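Local coordinates for protein lipolytic enzyme, G-D-S-L family (Bacteroides thetaiotaomicron, PDB 7BR2) that metabolises the drug diltiazem in the gut as a serine esterase of the SGNH (GDSL) hydrolase family, and may also have lysophospholipase activity, at residues Y265-D275 / Q345-M353; M214-K222 / V294-T302. All coordinates share one frame; numbering follows the deposited sequence.

Interaction 1: Y265-D275 / Q345-M353; sequences YLAEALPYPLD and QYQQALTIM
Pro271 and Pro273 lie against one side of helix 344-377, with Ala349 facing both. The CB of Ala349 is 3.7 Å from CG of Pro273. The same methyl meets the carbonyl oxygen of Pro271. Further along the helix, CG of Pro273 also touches CB of Met353. Leu270 packs at the other end of this apolar row. One of its methyls, CD1, meets CD1 of Ile352 at 3.6 Å. Its two methyls also touch the amide group of Gln348, and the two side chains cross at about a right angle. That amide is held from outside by Arg443 and by the carbonyls of Ile437 and Lys439.

Tyr346 marks the polar edge. Its CG is anti to the backbone N (chi1 -161°), which carries the ring along the loop past Pro271. CD1 of Tyr346 lies 3.7 Å from CG of Pro271. At the far end of the ring, Leu274 N donates to Tyr346 OH at 3.0 Å, with an N-H...O angle of 154°. A water bridges the same hydroxyl to Leu274 O, to which it donates. The phenol oxygen thus has two polar partners, and both tie it to Leu274. Next along the loop, SD of Met353 packs 3.3 Å from Asp275 N. The hydrogen bond of that amide goes to Gln287, and the Asp275 carboxylate forms a salt bridge with Arg279.

At the opposite end, NE2 of Gln345 comes to the edge of the Tyr265 ring, 3.7 Å from CE2. Glu303 hydrogen-bonds to both, and so ties Gln345 NE2 and Tyr265 OH together. The arrangement is a proline-containing loop, leaving antiparallel strand 260-267, laid along the start of a long helix.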
ATOM      1  N   TYR A 265      -6.616  -1.916  29.481  1.00 34.45           N
ATOM      2  CA  TYR A 265      -6.914  -2.327  28.116  1.00 39.58           C
ATOM      3  C   TYR A 265      -5.640  -2.893  27.500  1.00 37.08           C
ATOM      4  O   TYR A 265      -4.635  -2.183  27.402  1.00 35.50           O
ATOM      5  CB  TYR A 265      -7.420  -1.111  27.335  1.00 36.00           C
ATOM      6  CG  TYR A 265      -7.465  -1.217  25.828  1.00 34.09           C
ATOM      7  CD1 TYR A 265      -8.206  -2.204  25.196  1.00 34.99           C
ATOM      8  CD2 TYR A 265      -6.780  -0.309  25.044  1.00 30.47           C
ATOM      9  CE1 TYR A 265      -8.254  -2.281  23.821  1.00 29.46           C
ATOM     10  CE2 TYR A 265      -6.822  -0.377  23.669  1.00 29.67           C
ATOM     11  CZ  TYR A 265      -7.562  -1.362  23.064  1.00 33.11           C
ATOM     12  OH  TYR A 265      -7.606  -1.426  21.686  1.00 36.23           O
ATOM     13  N   LEU A 266      -5.655  -4.163  27.117  1.00 33.54           N
ATOM     14  CA  LEU A 266      -4.509  -4.739  26.419  1.00 36.89           C
ATOM     15  C   LEU A 266      -4.994  -5.216  25.057  1.00 35.24           C
ATOM     16  O   LEU A 266      -5.629  -6.265  24.949  1.00 35.07           O
ATOM     17  CB  LEU A 266      -3.848  -5.866  27.221  1.00 33.15           C
ATOM     18  CG  LEU A 266      -2.688  -6.546  26.463  1.00 39.35           C
ATOM     19  CD1 LEU A 266      -1.537  -5.556  26.170  1.00 39.57           C
ATOM     20  CD2 LEU A 266      -2.153  -7.782  27.176  1.00 36.69           C
ATOM     21  N   ALA A 267      -4.681  -4.445  24.021  1.00 36.49           N
ATOM     22  CA  ALA A 267      -5.078  -4.786  22.666  1.00 34.99           C
ATOM     23  C   ALA A 267      -4.112  -5.803  22.076  1.00 36.58           C
ATOM     24  O   ALA A 267      -2.965  -5.905  22.506  1.00 32.19           O
ATOM     25  CB  ALA A 267      -5.117  -3.532  21.796  1.00 30.41           C
ATOM     26  N   GLU A 268      -4.605  -6.592  21.118  1.00 37.92           N
ATOM     27  CA  GLU A 268      -3.740  -7.465  20.341  1.00 33.63           C
ATOM     28  C   GLU A 268      -3.092  -6.740  19.178  1.00 41.71           C
ATOM     29  O   GLU A 268      -2.074  -7.214  18.653  1.00 37.63           O
ATOM     30  CB  GLU A 268      -4.519  -8.665  19.794  1.00 31.82           C
ATOM     31  CG  GLU A 268      -5.111  -9.556  20.865  1.00 38.22           C
ATOM     32  CD  GLU A 268      -6.124 -10.546  20.320  1.00 42.82           C
ATOM     33  OE1 GLU A 268      -6.390 -10.530  19.094  1.00 44.96           O
ATOM     34  OE2 GLU A 268      -6.677 -11.321  21.130  1.00 50.13           O
ATOM     35  N   ALA A 269      -3.661  -5.618  18.757  1.00 33.44           N
ATOM     36  CA  ALA A 269      -3.170  -4.903  17.598  1.00 33.67           C
ATOM     37  C   ALA A 269      -3.219  -3.417  17.900  1.00 37.49           C
ATOM     38  O   ALA A 269      -3.928  -2.972  18.805  1.00 32.61           O
ATOM     39  CB  ALA A 269      -3.989  -5.238  16.347  1.00 38.67           C
ATOM     40  N   LEU A 270      -2.454  -2.661  17.136  1.00 32.85           N
ATOM     41  CA  LEU A 270      -2.439  -1.209  17.192  1.00 30.20           C
ATOM     42  C   LEU A 270      -3.379  -0.640  16.136  1.00 32.50           C
ATOM     43  O   LEU A 270      -3.762  -1.345  15.196  1.00 30.62           O
ATOM     44  CB  LEU A 270      -1.012  -0.682  16.967  1.00 34.53           C
ATOM     45  CG  LEU A 270       0.058  -1.052  18.000  1.00 34.08           C
ATOM     46  CD1 LEU A 270       1.438  -0.529  17.569  1.00 34.13           C
ATOM     47  CD2 LEU A 270      -0.314  -0.536  19.385  1.00 25.75           C
ATOM     48  N   PRO A 271      -3.822   0.615  16.278  1.00 28.07           N
ATOM     49  CA  PRO A 271      -4.593   1.241  15.195  1.00 33.75           C
ATOM     50  C   PRO A 271      -3.733   1.457  13.959  1.00 36.56           C
ATOM     51  O   PRO A 271      -2.502   1.524  14.020  1.00 31.98           O
ATOM     52  CB  PRO A 271      -5.042   2.578  15.792  1.00 24.23           C
ATOM     53  CG  PRO A 271      -4.019   2.886  16.838  1.00 27.82           C
ATOM     54  CD  PRO A 271      -3.605   1.545  17.403  1.00 27.15           C
ATOM     55  N   TYR A 272      -4.404   1.569  12.820  1.00 37.41           N
ATOM     56  CA  TYR A 272      -3.701   1.859  11.580  1.00 30.45           C
ATOM     57  C   TYR A 272      -3.366   3.338  11.531  1.00 36.62           C
ATOM     58  O   TYR A 272      -4.272   4.173  11.648  1.00 37.87           O
ATOM     59  CB  TYR A 272      -4.524   1.486  10.366  1.00 27.27           C
ATOM     60  CG  TYR A 272      -3.706   1.563   9.106  1.00 37.50           C
ATOM     61  CD1 TYR A 272      -2.907   0.490   8.708  1.00 29.42           C
ATOM     62  CD2 TYR A 272      -3.688   2.725   8.332  1.00 31.62           C
ATOM     63  CE1 TYR A 272      -2.140   0.560   7.559  1.00 28.05           C
ATOM     64  CE2 TYR A 272      -2.922   2.802   7.182  1.00 32.50           C
ATOM     65  CZ  TYR A 272      -2.145   1.718   6.805  1.00 32.47           C
ATOM     66  OH  TYR A 272      -1.386   1.791   5.657  1.00 29.99           O
ATOM     67  N   PRO A 273      -2.094   3.706  11.413  1.00 35.66           N
ATOM     68  CA  PRO A 273      -1.721   5.121  11.387  1.00 30.16           C
ATOM     69  C   PRO A 273      -1.733   5.685   9.977  1.00 35.23           C
ATOM     70  O   PRO A 273      -1.321   5.038   9.011  1.00 30.30           O
ATOM     71  CB  PRO A 273      -0.313   5.108  11.993  1.00 31.37           C
ATOM     72  CG  PRO A 273       0.226   3.797  11.599  1.00 35.39           C
ATOM     73  CD  PRO A 273      -0.924   2.823  11.501  1.00 29.94           C
ATOM     74  N   LEU A 274      -2.219   6.924   9.874  1.00 32.13           N
ATOM     75  CA  LEU A 274      -2.399   7.603   8.598  1.00 31.49           C
ATOM     76  C   LEU A 274      -1.520   8.841   8.559  1.00 33.31           C
ATOM     77  O   LEU A 274      -1.591   9.696   9.451  1.00 37.43           O
ATOM     78  CB  LEU A 274      -3.867   7.980   8.384  1.00 27.95           C
ATOM     79  CG  LEU A 274      -4.784   6.768   8.232  1.00 29.13           C
ATOM     80  CD1 LEU A 274      -6.258   7.132   8.365  1.00 33.75           C
ATOM     81  CD2 LEU A 274      -4.518   6.034   6.918  1.00 28.58           C
ATOM     82  N   ASP A 275      -0.671   8.916   7.546  1.00 34.94           N
ATOM     83  CA  ASP A 275       0.155  10.095   7.341  1.00 35.24           C
ATOM     84  C   ASP A 275      -0.716  11.223   6.793  1.00 37.84           C
ATOM     85  O   ASP A 275      -1.439  11.035   5.803  1.00 35.20           O
ATOM     86  CB  ASP A 275       1.282   9.757   6.371  1.00 34.58           C
ATOM     87  CG  ASP A 275       2.461  10.692   6.494  1.00 35.34           C
ATOM     88  OD1 ASP A 275       2.320  11.762   7.125  1.00 38.25           O
ATOM     89  OD2 ASP A 275       3.527  10.349   5.936  1.00 36.80           O
ATOM     90  N   GLN A 345      -1.476   4.512  21.957  1.00 30.31           N
ATOM     91  CA  GLN A 345      -1.317   3.480  20.943  1.00 28.61           C
ATOM     92  C   GLN A 345      -1.299   4.075  19.538  1.00 33.74           C
ATOM     93  O   GLN A 345      -0.654   3.520  18.641  1.00 32.44           O
ATOM     94  CB  GLN A 345      -2.414   2.409  21.053  1.00 30.91           C
ATOM     95  CG  GLN A 345      -3.851   2.884  20.813  1.00 32.49           C
ATOM     96  CD  GLN A 345      -4.648   3.158  22.096  1.00 34.35           C
ATOM     97  OE1 GLN A 345      -4.131   3.718  23.067  1.00 32.78           O
ATOM     98  NE2 GLN A 345      -5.934   2.808  22.072  1.00 31.46           N
ATOM     99  N   TYR A 346      -1.995   5.195  19.317  1.00 32.63           N
ATOM    100  CA  TYR A 346      -1.912   5.842  18.012  1.00 32.88           C
ATOM    101  C   TYR A 346      -0.564   6.529  17.834  1.00 29.56           C
ATOM    102  O   TYR A 346      -0.006   6.518  16.737  1.00 29.82           O
ATOM    103  CB  TYR A 346      -3.052   6.842  17.804  1.00 31.02           C
ATOM    104  CG  TYR A 346      -3.260   7.160  16.336  1.00 32.47           C
ATOM    105  CD1 TYR A 346      -4.035   6.333  15.530  1.00 27.80           C
ATOM    106  CD2 TYR A 346      -2.620   8.246  15.736  1.00 33.94           C
ATOM    107  CE1 TYR A 346      -4.208   6.599  14.189  1.00 29.84           C
ATOM    108  CE2 TYR A 346      -2.779   8.516  14.387  1.00 25.76           C
ATOM    109  CZ  TYR A 346      -3.577   7.691  13.623  1.00 29.73           C
ATOM    110  OH  TYR A 346      -3.773   7.948  12.286  1.00 33.82           O
ATOM    111  N   GLN A 347      -0.022   7.109  18.901  1.00 28.05           N
ATOM    112  CA  GLN A 347       1.326   7.655  18.838  1.00 29.98           C
ATOM    113  C   GLN A 347       2.356   6.559  18.545  1.00 35.20           C
ATOM    114  O   GLN A 347       3.266   6.748  17.725  1.00 31.49           O
ATOM    115  CB  GLN A 347       1.639   8.366  20.152  1.00 28.12           C
ATOM    116  CG  GLN A 347       0.858   9.659  20.385  1.00 33.40           C
ATOM    117  CD  GLN A 347       1.233  10.755  19.396  1.00 39.79           C
ATOM    118  OE1 GLN A 347       0.402  11.219  18.605  1.00 37.68           O
ATOM    119  NE2 GLN A 347       2.487  11.174  19.437  1.00 37.15           N
ATOM    120  N   GLN A 348       2.198   5.393  19.182  1.00 34.27           N
ATOM    121  CA  GLN A 348       3.049   4.238  18.902  1.00 28.56           C
ATOM    122  C   GLN A 348       2.918   3.808  17.444  1.00 28.86           C
ATOM    123  O   GLN A 348       3.921   3.547  16.749  1.00 33.57           O
ATOM    124  CB  GLN A 348       2.645   3.106  19.852  1.00 26.76           C
ATOM    125  CG  GLN A 348       3.374   1.773  19.721  1.00 31.81           C
ATOM    126  CD  GLN A 348       2.855   0.754  20.717  1.00 31.87           C
ATOM    127  OE1 GLN A 348       1.953   1.056  21.499  1.00 34.91           O
ATOM    128  NE2 GLN A 348       3.399  -0.459  20.685  1.00 30.04           N
ATOM    129  N   ALA A 349       1.679   3.739  16.952  1.00 30.95           N
ATOM    130  CA  ALA A 349       1.470   3.366  15.562  1.00 31.08           C
ATOM    131  C   ALA A 349       2.129   4.374  14.626  1.00 29.95           C
ATOM    132  O   ALA A 349       2.710   3.992  13.605  1.00 29.05           O
ATOM    133  CB  ALA A 349      -0.027   3.228  15.284  1.00 30.13           C
ATOM    134  N   LEU A 350       2.065   5.665  14.971  1.00 29.49           N
ATOM    135  CA  LEU A 350       2.688   6.700  14.149  1.00 31.70           C
ATOM    136  C   LEU A 350       4.207   6.542  14.117  1.00 34.78           C
ATOM    137  O   LEU A 350       4.843   6.758  13.074  1.00 28.90           O
ATOM    138  CB  LEU A 350       2.309   8.086  14.676  1.00 29.13           C
ATOM    139  CG  LEU A 350       0.915   8.673  14.405  1.00 31.29           C
ATOM    140  CD1 LEU A 350       0.794  10.001  15.143  1.00 29.30           C
ATOM    141  CD2 LEU A 350       0.624   8.880  12.909  1.00 25.72           C
ATOM    142  N   THR A 351       4.805   6.205  15.268  1.00 29.08           N
ATOM    143  CA  THR A 351       6.229   5.886  15.307  1.00 32.93           C
ATOM    144  C   THR A 351       6.575   4.826  14.267  1.00 28.13           C
ATOM    145  O   THR A 351       7.525   4.975  13.482  1.00 27.25           O
ATOM    146  CB  THR A 351       6.612   5.397  16.700  1.00 30.10           C
ATOM    147  OG1 THR A 351       6.156   6.330  17.693  1.00 29.98           O
ATOM    148  CG2 THR A 351       8.118   5.227  16.786  1.00 25.63           C
ATOM    149  N   ILE A 352       5.799   3.739  14.259  1.00 28.09           N
ATOM    150  CA  ILE A 352       6.002   2.672  13.276  1.00 22.65           C
ATOM    151  C   ILE A 352       5.832   3.194  11.849  1.00 27.94           C
ATOM    152  O   ILE A 352       6.582   2.818  10.940  1.00 27.21           O
ATOM    153  CB  ILE A 352       5.050   1.505  13.569  1.00 21.71           C
ATOM    154  CG1 ILE A 352       5.502   0.813  14.853  1.00 25.81           C
ATOM    155  CG2 ILE A 352       5.035   0.518  12.403  1.00 28.20           C
ATOM    156  CD1 ILE A 352       4.385   0.173  15.595  1.00 29.46           C
ATOM    157  N   MET A 353       4.837   4.057  11.633  1.00 28.45           N
ATOM    158  CA  MET A 353       4.567   4.593  10.300  1.00 30.37           C
ATOM    159  C   MET A 353       5.757   5.383   9.772  1.00 24.72           C
ATOM    160  O   MET A 353       6.120   5.269   8.594  1.00 24.29           O
ATOM    161  CB  MET A 353       3.314   5.479  10.341  1.00 27.70           C
ATOM    162  CG  MET A 353       2.989   6.221   9.054  1.00 28.88           C
ATOM    163  SD  MET A 353       1.779   7.565   9.294  1.00 32.04           S
ATOM    164  CE  MET A 353       2.794   8.912   9.904  1.00 30.26           C
TER
HETATM  165  O   HOH W   1      -3.252  10.307  11.390  1.00 39.11           O

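Interaction 2: M214-K222 / V294-T302; sequences MVMAYLFLK and VPFMEEMNT
The Tyr218 ring has Val294 over one face. CG2 of Val294 makes a CH-pi contact 4.0 Å from the ring centroid, 14° off the normal. At the edge of the ring is OE1 of Glu299, and Tyr218 OH donates to this oxygen at 2.8 Å. The hydroxyl meets it from above the carboxylate plane, 47° out of it.

Phe296 receives Tyr218 at its own edge, where Tyr218 CD1 lies 3.7 Å from Phe296 CD1. The methyl CE of Met214 reaches CE1 of Phe296 at 3.5 Å, in a Met-aromatic contact with the sulfur more distant above the ring. Outside the two segments, the ring of Tyr272 stacks edge-to-face with Phe296.

The contact joins helix 210-223 to the short helix 296-300 and the turn before it. Pro295 is at the N-cap of that helix and at the centre of an inverse gamma turn. The two helix axes run at 25° to each other, 11.7 Å apart, so long side chains span the gap.

Met300 is one of these, extended beyond CG. Its CE ends 3.3 Å from Tyr218 O and also touches CB of Leu221. Its sulfur lies obliquely beside the Tyr218 ring in a second Met-aromatic contact. With an alanine at Tyr218, Glu299 OE1 would probably lose its hydroxyl donor, and a gap is likely to open between Val294, Phe296 and Met300. The opposite charges of Lys222 and Glu299 may attract weakly, though Lys222 NZ and Glu299 OE1, 4.7 Å apart, do not touch.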
ATOM      1  N   MET A 214      -3.220   4.726  -0.941  1.00 29.43           N
ATOM      2  CA  MET A 214      -3.872   4.198   0.250  1.00 32.02           C
ATOM      3  C   MET A 214      -5.181   3.508  -0.118  1.00 36.00           C
ATOM      4  O   MET A 214      -5.532   2.487   0.482  1.00 32.82           O
ATOM      5  CB  MET A 214      -4.093   5.309   1.273  1.00 29.89           C
ATOM      6  CG  MET A 214      -4.489   4.805   2.648  1.00 30.08           C
ATOM      7  SD  MET A 214      -3.441   3.469   3.280  1.00 31.80           S
ATOM      8  CE  MET A 214      -4.683   2.279   3.770  1.00 32.61           C
ATOM      9  N   VAL A 215      -5.895   4.020  -1.123  1.00 34.81           N
ATOM     10  CA  VAL A 215      -7.079   3.317  -1.612  1.00 38.15           C
ATOM     11  C   VAL A 215      -6.686   1.977  -2.209  1.00 34.44           C
ATOM     12  O   VAL A 215      -7.372   0.966  -2.016  1.00 38.64           O
ATOM     13  CB  VAL A 215      -7.856   4.193  -2.618  1.00 37.10           C
ATOM     14  CG1 VAL A 215      -8.849   3.359  -3.391  1.00 33.68           C
ATOM     15  CG2 VAL A 215      -8.577   5.317  -1.884  1.00 34.79           C
ATOM     16  N   MET A 216      -5.577   1.946  -2.940  1.00 32.98           N
ATOM     17  CA  MET A 216      -5.104   0.687  -3.505  1.00 36.26           C
ATOM     18  C   MET A 216      -4.763  -0.307  -2.403  1.00 38.85           C
ATOM     19  O   MET A 216      -5.084  -1.501  -2.500  1.00 40.49           O
ATOM     20  CB  MET A 216      -3.887   0.937  -4.396  1.00 30.13           C
ATOM     21  CG  MET A 216      -4.226   1.622  -5.694  1.00 29.69           C
ATOM     22  SD  MET A 216      -2.783   2.241  -6.594  1.00 36.85           S
ATOM     23  CE  MET A 216      -2.164   0.715  -7.315  1.00 34.22           C
ATOM     24  N   ALA A 217      -4.100   0.172  -1.348  1.00 35.72           N
ATOM     25  CA  ALA A 217      -3.800  -0.690  -0.215  1.00 36.05           C
ATOM     26  C   ALA A 217      -5.082  -1.192   0.420  1.00 33.13           C
ATOM     27  O   ALA A 217      -5.204  -2.382   0.733  1.00 34.04           O
ATOM     28  CB  ALA A 217      -2.938   0.060   0.799  1.00 27.93           C
ATOM     29  N   TYR A 218      -6.050  -0.292   0.603  1.00 33.46           N
ATOM     30  CA  TYR A 218      -7.350  -0.644   1.157  1.00 33.60           C
ATOM     31  C   TYR A 218      -7.990  -1.762   0.351  1.00 33.76           C
ATOM     32  O   TYR A 218      -8.440  -2.769   0.906  1.00 37.06           O
ATOM     33  CB  TYR A 218      -8.248   0.602   1.152  1.00 41.38           C
ATOM     34  CG  TYR A 218      -9.723   0.287   1.175  1.00 44.68           C
ATOM     35  CD1 TYR A 218     -10.351  -0.090   2.355  1.00 39.67           C
ATOM     36  CD2 TYR A 218     -10.474   0.304   0.003  1.00 41.86           C
ATOM     37  CE1 TYR A 218     -11.688  -0.400   2.377  1.00 46.12           C
ATOM     38  CE2 TYR A 218     -11.809  -0.015   0.011  1.00 43.07           C
ATOM     39  CZ  TYR A 218     -12.419  -0.363   1.201  1.00 48.22           C
ATOM     40  OH  TYR A 218     -13.760  -0.684   1.208  1.00 43.44           O
ATOM     41  N   LEU A 219      -7.993  -1.616  -0.972  1.00 32.72           N
ATOM     42  CA  LEU A 219      -8.631  -2.609  -1.824  1.00 35.31           C
ATOM     43  C   LEU A 219      -7.905  -3.946  -1.772  1.00 39.77           C
ATOM     44  O   LEU A 219      -8.548  -5.004  -1.749  1.00 37.96           O
ATOM     45  CB  LEU A 219      -8.708  -2.093  -3.261  1.00 40.92           C
ATOM     46  CG  LEU A 219      -9.698  -0.941  -3.447  1.00 41.34           C
ATOM     47  CD1 LEU A 219      -9.515  -0.255  -4.798  1.00 33.25           C
ATOM     48  CD2 LEU A 219     -11.134  -1.472  -3.262  1.00 39.51           C
ATOM     49  N   PHE A 220      -6.565  -3.927  -1.745  1.00 39.12           N
ATOM     50  CA  PHE A 220      -5.839  -5.193  -1.675  1.00 32.68           C
ATOM     51  C   PHE A 220      -6.067  -5.870  -0.332  1.00 34.28           C
ATOM     52  O   PHE A 220      -6.215  -7.097  -0.262  1.00 36.20           O
ATOM     53  CB  PHE A 220      -4.345  -4.967  -1.930  1.00 33.37           C
ATOM     54  CG  PHE A 220      -3.557  -6.233  -2.110  1.00 25.21           C
ATOM     55  CD1 PHE A 220      -3.348  -6.767  -3.375  1.00 26.35           C
ATOM     56  CD2 PHE A 220      -3.025  -6.892  -1.018  1.00 29.23           C
ATOM     57  CE1 PHE A 220      -2.628  -7.946  -3.533  1.00 29.81           C
ATOM     58  CE2 PHE A 220      -2.294  -8.059  -1.172  1.00 28.78           C
ATOM     59  CZ  PHE A 220      -2.096  -8.587  -2.433  1.00 27.48           C
ATOM     60  N   LEU A 221      -6.145  -5.085   0.738  1.00 32.73           N
ATOM     61  CA  LEU A 221      -6.441  -5.658   2.044  1.00 37.51           C
ATOM     62  C   LEU A 221      -7.859  -6.217   2.089  1.00 36.88           C
ATOM     63  O   LEU A 221      -8.108  -7.248   2.724  1.00 34.68           O
ATOM     64  CB  LEU A 221      -6.253  -4.599   3.129  1.00 35.43           C
ATOM     65  CG  LEU A 221      -4.799  -4.157   3.275  1.00 33.02           C
ATOM     66  CD1 LEU A 221      -4.704  -2.932   4.159  1.00 29.33           C
ATOM     67  CD2 LEU A 221      -3.965  -5.314   3.815  1.00 28.26           C
ATOM     68  N   LYS A 222      -8.799  -5.564   1.403  1.00 41.47           N
ATOM     69  CA  LYS A 222     -10.157  -6.101   1.338  1.00 42.59           C
ATOM     70  C   LYS A 222     -10.179  -7.401   0.542  1.00 36.61           C
ATOM     71  O   LYS A 222     -10.865  -8.358   0.920  1.00 37.08           O
ATOM     72  CB  LYS A 222     -11.124  -5.046   0.773  1.00 43.48           C
ATOM     73  CG  LYS A 222     -12.557  -5.541   0.481  1.00 54.07           C
ATOM     74  CD  LYS A 222     -13.578  -4.380   0.405  1.00 48.98           C
ATOM     75  CE  LYS A 222     -13.907  -4.100  -1.045  1.00 47.97           C
ATOM     76  NZ  LYS A 222     -14.874  -2.999  -1.242  1.00 56.07           N
ATOM     77  N   VAL A 294     -13.094   6.222   0.698  1.00 41.24           N
ATOM     78  CA  VAL A 294     -13.607   4.873   0.913  1.00 37.86           C
ATOM     79  C   VAL A 294     -13.935   4.735   2.389  1.00 41.63           C
ATOM     80  O   VAL A 294     -13.456   5.522   3.218  1.00 43.44           O
ATOM     81  CB  VAL A 294     -12.589   3.785   0.477  1.00 44.57           C
ATOM     82  CG1 VAL A 294     -12.350   3.822  -1.028  1.00 39.62           C
ATOM     83  CG2 VAL A 294     -11.252   3.940   1.225  1.00 38.77           C
ATOM     84  N   PRO A 295     -14.791   3.767   2.751  1.00 44.23           N
ATOM     85  CA  PRO A 295     -15.098   3.586   4.179  1.00 47.06           C
ATOM     86  C   PRO A 295     -13.934   2.941   4.919  1.00 42.87           C
ATOM     87  O   PRO A 295     -14.087   1.844   5.470  1.00 39.14           O
ATOM     88  CB  PRO A 295     -16.338   2.679   4.174  1.00 40.66           C
ATOM     89  CG  PRO A 295     -16.579   2.293   2.762  1.00 40.86           C
ATOM     90  CD  PRO A 295     -15.432   2.732   1.923  1.00 44.32           C
ATOM     91  N   PHE A 296     -12.753   3.574   4.897  1.00 45.45           N
ATOM     92  CA  PHE A 296     -11.572   2.915   5.453  1.00 44.75           C
ATOM     93  C   PHE A 296     -11.652   2.825   6.970  1.00 39.38           C
ATOM     94  O   PHE A 296     -11.317   1.788   7.555  1.00 39.19           O
ATOM     95  CB  PHE A 296     -10.273   3.612   5.041  1.00 39.11           C
ATOM     96  CG  PHE A 296      -9.053   2.923   5.592  1.00 34.67           C
ATOM     97  CD1 PHE A 296      -8.587   1.748   5.014  1.00 34.11           C
ATOM     98  CD2 PHE A 296      -8.410   3.401   6.718  1.00 38.96           C
ATOM     99  CE1 PHE A 296      -7.493   1.079   5.531  1.00 33.94           C
ATOM    100  CE2 PHE A 296      -7.293   2.736   7.237  1.00 35.90           C
ATOM    101  CZ  PHE A 296      -6.845   1.575   6.644  1.00 33.40           C
ATOM    102  N   MET A 297     -12.042   3.920   7.626  1.00 40.74           N
ATOM    103  CA  MET A 297     -12.166   3.920   9.080  1.00 38.56           C
ATOM    104  C   MET A 297     -13.165   2.874   9.551  1.00 41.97           C
ATOM    105  O   MET A 297     -12.905   2.141  10.514  1.00 44.30           O
ATOM    106  CB  MET A 297     -12.574   5.311   9.549  1.00 41.65           C
ATOM    107  CG  MET A 297     -11.516   6.346   9.269  1.00 41.55           C
ATOM    108  SD  MET A 297      -9.911   5.861   9.933  1.00 44.10           S
ATOM    109  CE  MET A 297     -10.178   6.212  11.672  1.00 32.92           C
ATOM    110  N   GLU A 298     -14.316   2.790   8.883  1.00 41.44           N
ATOM    111  CA  GLU A 298     -15.359   1.861   9.313  1.00 41.49           C
ATOM    112  C   GLU A 298     -14.975   0.404   9.047  1.00 45.37           C
ATOM    113  O   GLU A 298     -15.262  -0.481   9.866  1.00 40.81           O
ATOM    114  CB  GLU A 298     -16.679   2.203   8.614  1.00 42.09           C
ATOM    115  CG  GLU A 298     -17.181   3.615   8.876  1.00 43.46           C
ATOM    116  CD  GLU A 298     -16.646   4.622   7.871  1.00 52.03           C
ATOM    117  OE1 GLU A 298     -15.467   4.496   7.461  1.00 49.75           O
ATOM    118  OE2 GLU A 298     -17.407   5.539   7.489  1.00 59.77           O
ATOM    119  N   GLU A 299     -14.340   0.124   7.905  1.00 40.46           N
ATOM    120  CA  GLU A 299     -14.098  -1.271   7.553  1.00 45.31           C
ATOM    121  C   GLU A 299     -12.781  -1.814   8.093  1.00 39.66           C
ATOM    122  O   GLU A 299     -12.685  -3.022   8.359  1.00 37.77           O
ATOM    123  CB  GLU A 299     -14.140  -1.459   6.032  1.00 41.33           C
ATOM    124  CG  GLU A 299     -15.527  -1.244   5.459  1.00 49.23           C
ATOM    125  CD  GLU A 299     -15.626  -1.486   3.968  1.00 49.70           C
ATOM    126  OE1 GLU A 299     -14.720  -2.126   3.398  1.00 51.14           O
ATOM    127  OE2 GLU A 299     -16.610  -1.017   3.358  1.00 55.27           O
ATOM    128  N   MET A 300     -11.774  -0.958   8.287  1.00 36.71           N
ATOM    129  CA  MET A 300     -10.434  -1.438   8.614  1.00 40.68           C
ATOM    130  C   MET A 300      -9.721  -0.676   9.715  1.00 35.14           C
ATOM    131  O   MET A 300      -8.625  -1.091  10.094  1.00 36.86           O
ATOM    132  CB  MET A 300      -9.534  -1.433   7.375  1.00 33.34           C
ATOM    133  CG  MET A 300      -9.907  -2.462   6.354  1.00 40.12           C
ATOM    134  SD  MET A 300      -8.763  -2.480   4.960  1.00 42.74           S
ATOM    135  CE  MET A 300      -9.659  -3.596   3.876  1.00 38.27           C
ATOM    136  N   ASN A 301     -10.261   0.421  10.221  1.00 37.70           N
ATOM    137  CA  ASN A 301      -9.589   1.159  11.276  1.00 35.60           C
ATOM    138  C   ASN A 301     -10.566   1.531  12.375  1.00 32.97           C
ATOM    139  O   ASN A 301     -10.686   2.692  12.761  1.00 33.84           O
ATOM    140  CB  ASN A 301      -8.878   2.393  10.738  1.00 35.42           C
ATOM    141  CG  ASN A 301      -7.663   2.748  11.562  1.00 30.97           C
ATOM    142  OD1 ASN A 301      -7.219   1.956  12.393  1.00 30.95           O
ATOM    143  ND2 ASN A 301      -7.141   3.950  11.369  1.00 33.71           N
ATOM    144  N   THR A 302     -11.268   0.529  12.915  1.00 41.01           N
ATOM    145  CA  THR A 302     -12.213   0.724  14.016  1.00 39.67           C
ATOM    146  C   THR A 302     -11.681   0.065  15.291  1.00 37.91           C
ATOM    147  O   THR A 302     -11.657  -1.168  15.405  1.00 39.84           O
ATOM    148  CB  THR A 302     -13.587   0.172  13.643  1.00 36.47           C
ATOM    149  OG1 THR A 302     -14.137   0.964  12.586  1.00 42.55           O
ATOM    150  CG2 THR A 302     -14.523   0.225  14.836  1.00 40.90           C
TER

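How the interactions relate
Both contacts are largely buried, and interaction 2 lies nearer the centre of the chain. The centres of interactions 1 and 2 are about 16 Å apart. They share no helix or strand, but their segments alternate along the chain. Interaction 1 sets a loop against a helix, with prolines, a tyrosine hydroxyl and a bridging water. Interaction 2 sets a helix against a short helix and the turn before it, with aromatic rings, methionines and one tyrosine-to-glutamate bond. Tyr272 joins them. Its side chain leaves the backbone away from segment 345-353. Its hydroxyl bonds to Phe38 O and packs near the sulfur of Met214, while its backbone N probably bonds to Asn301 OD1. Helix 35-46 borders both contacts.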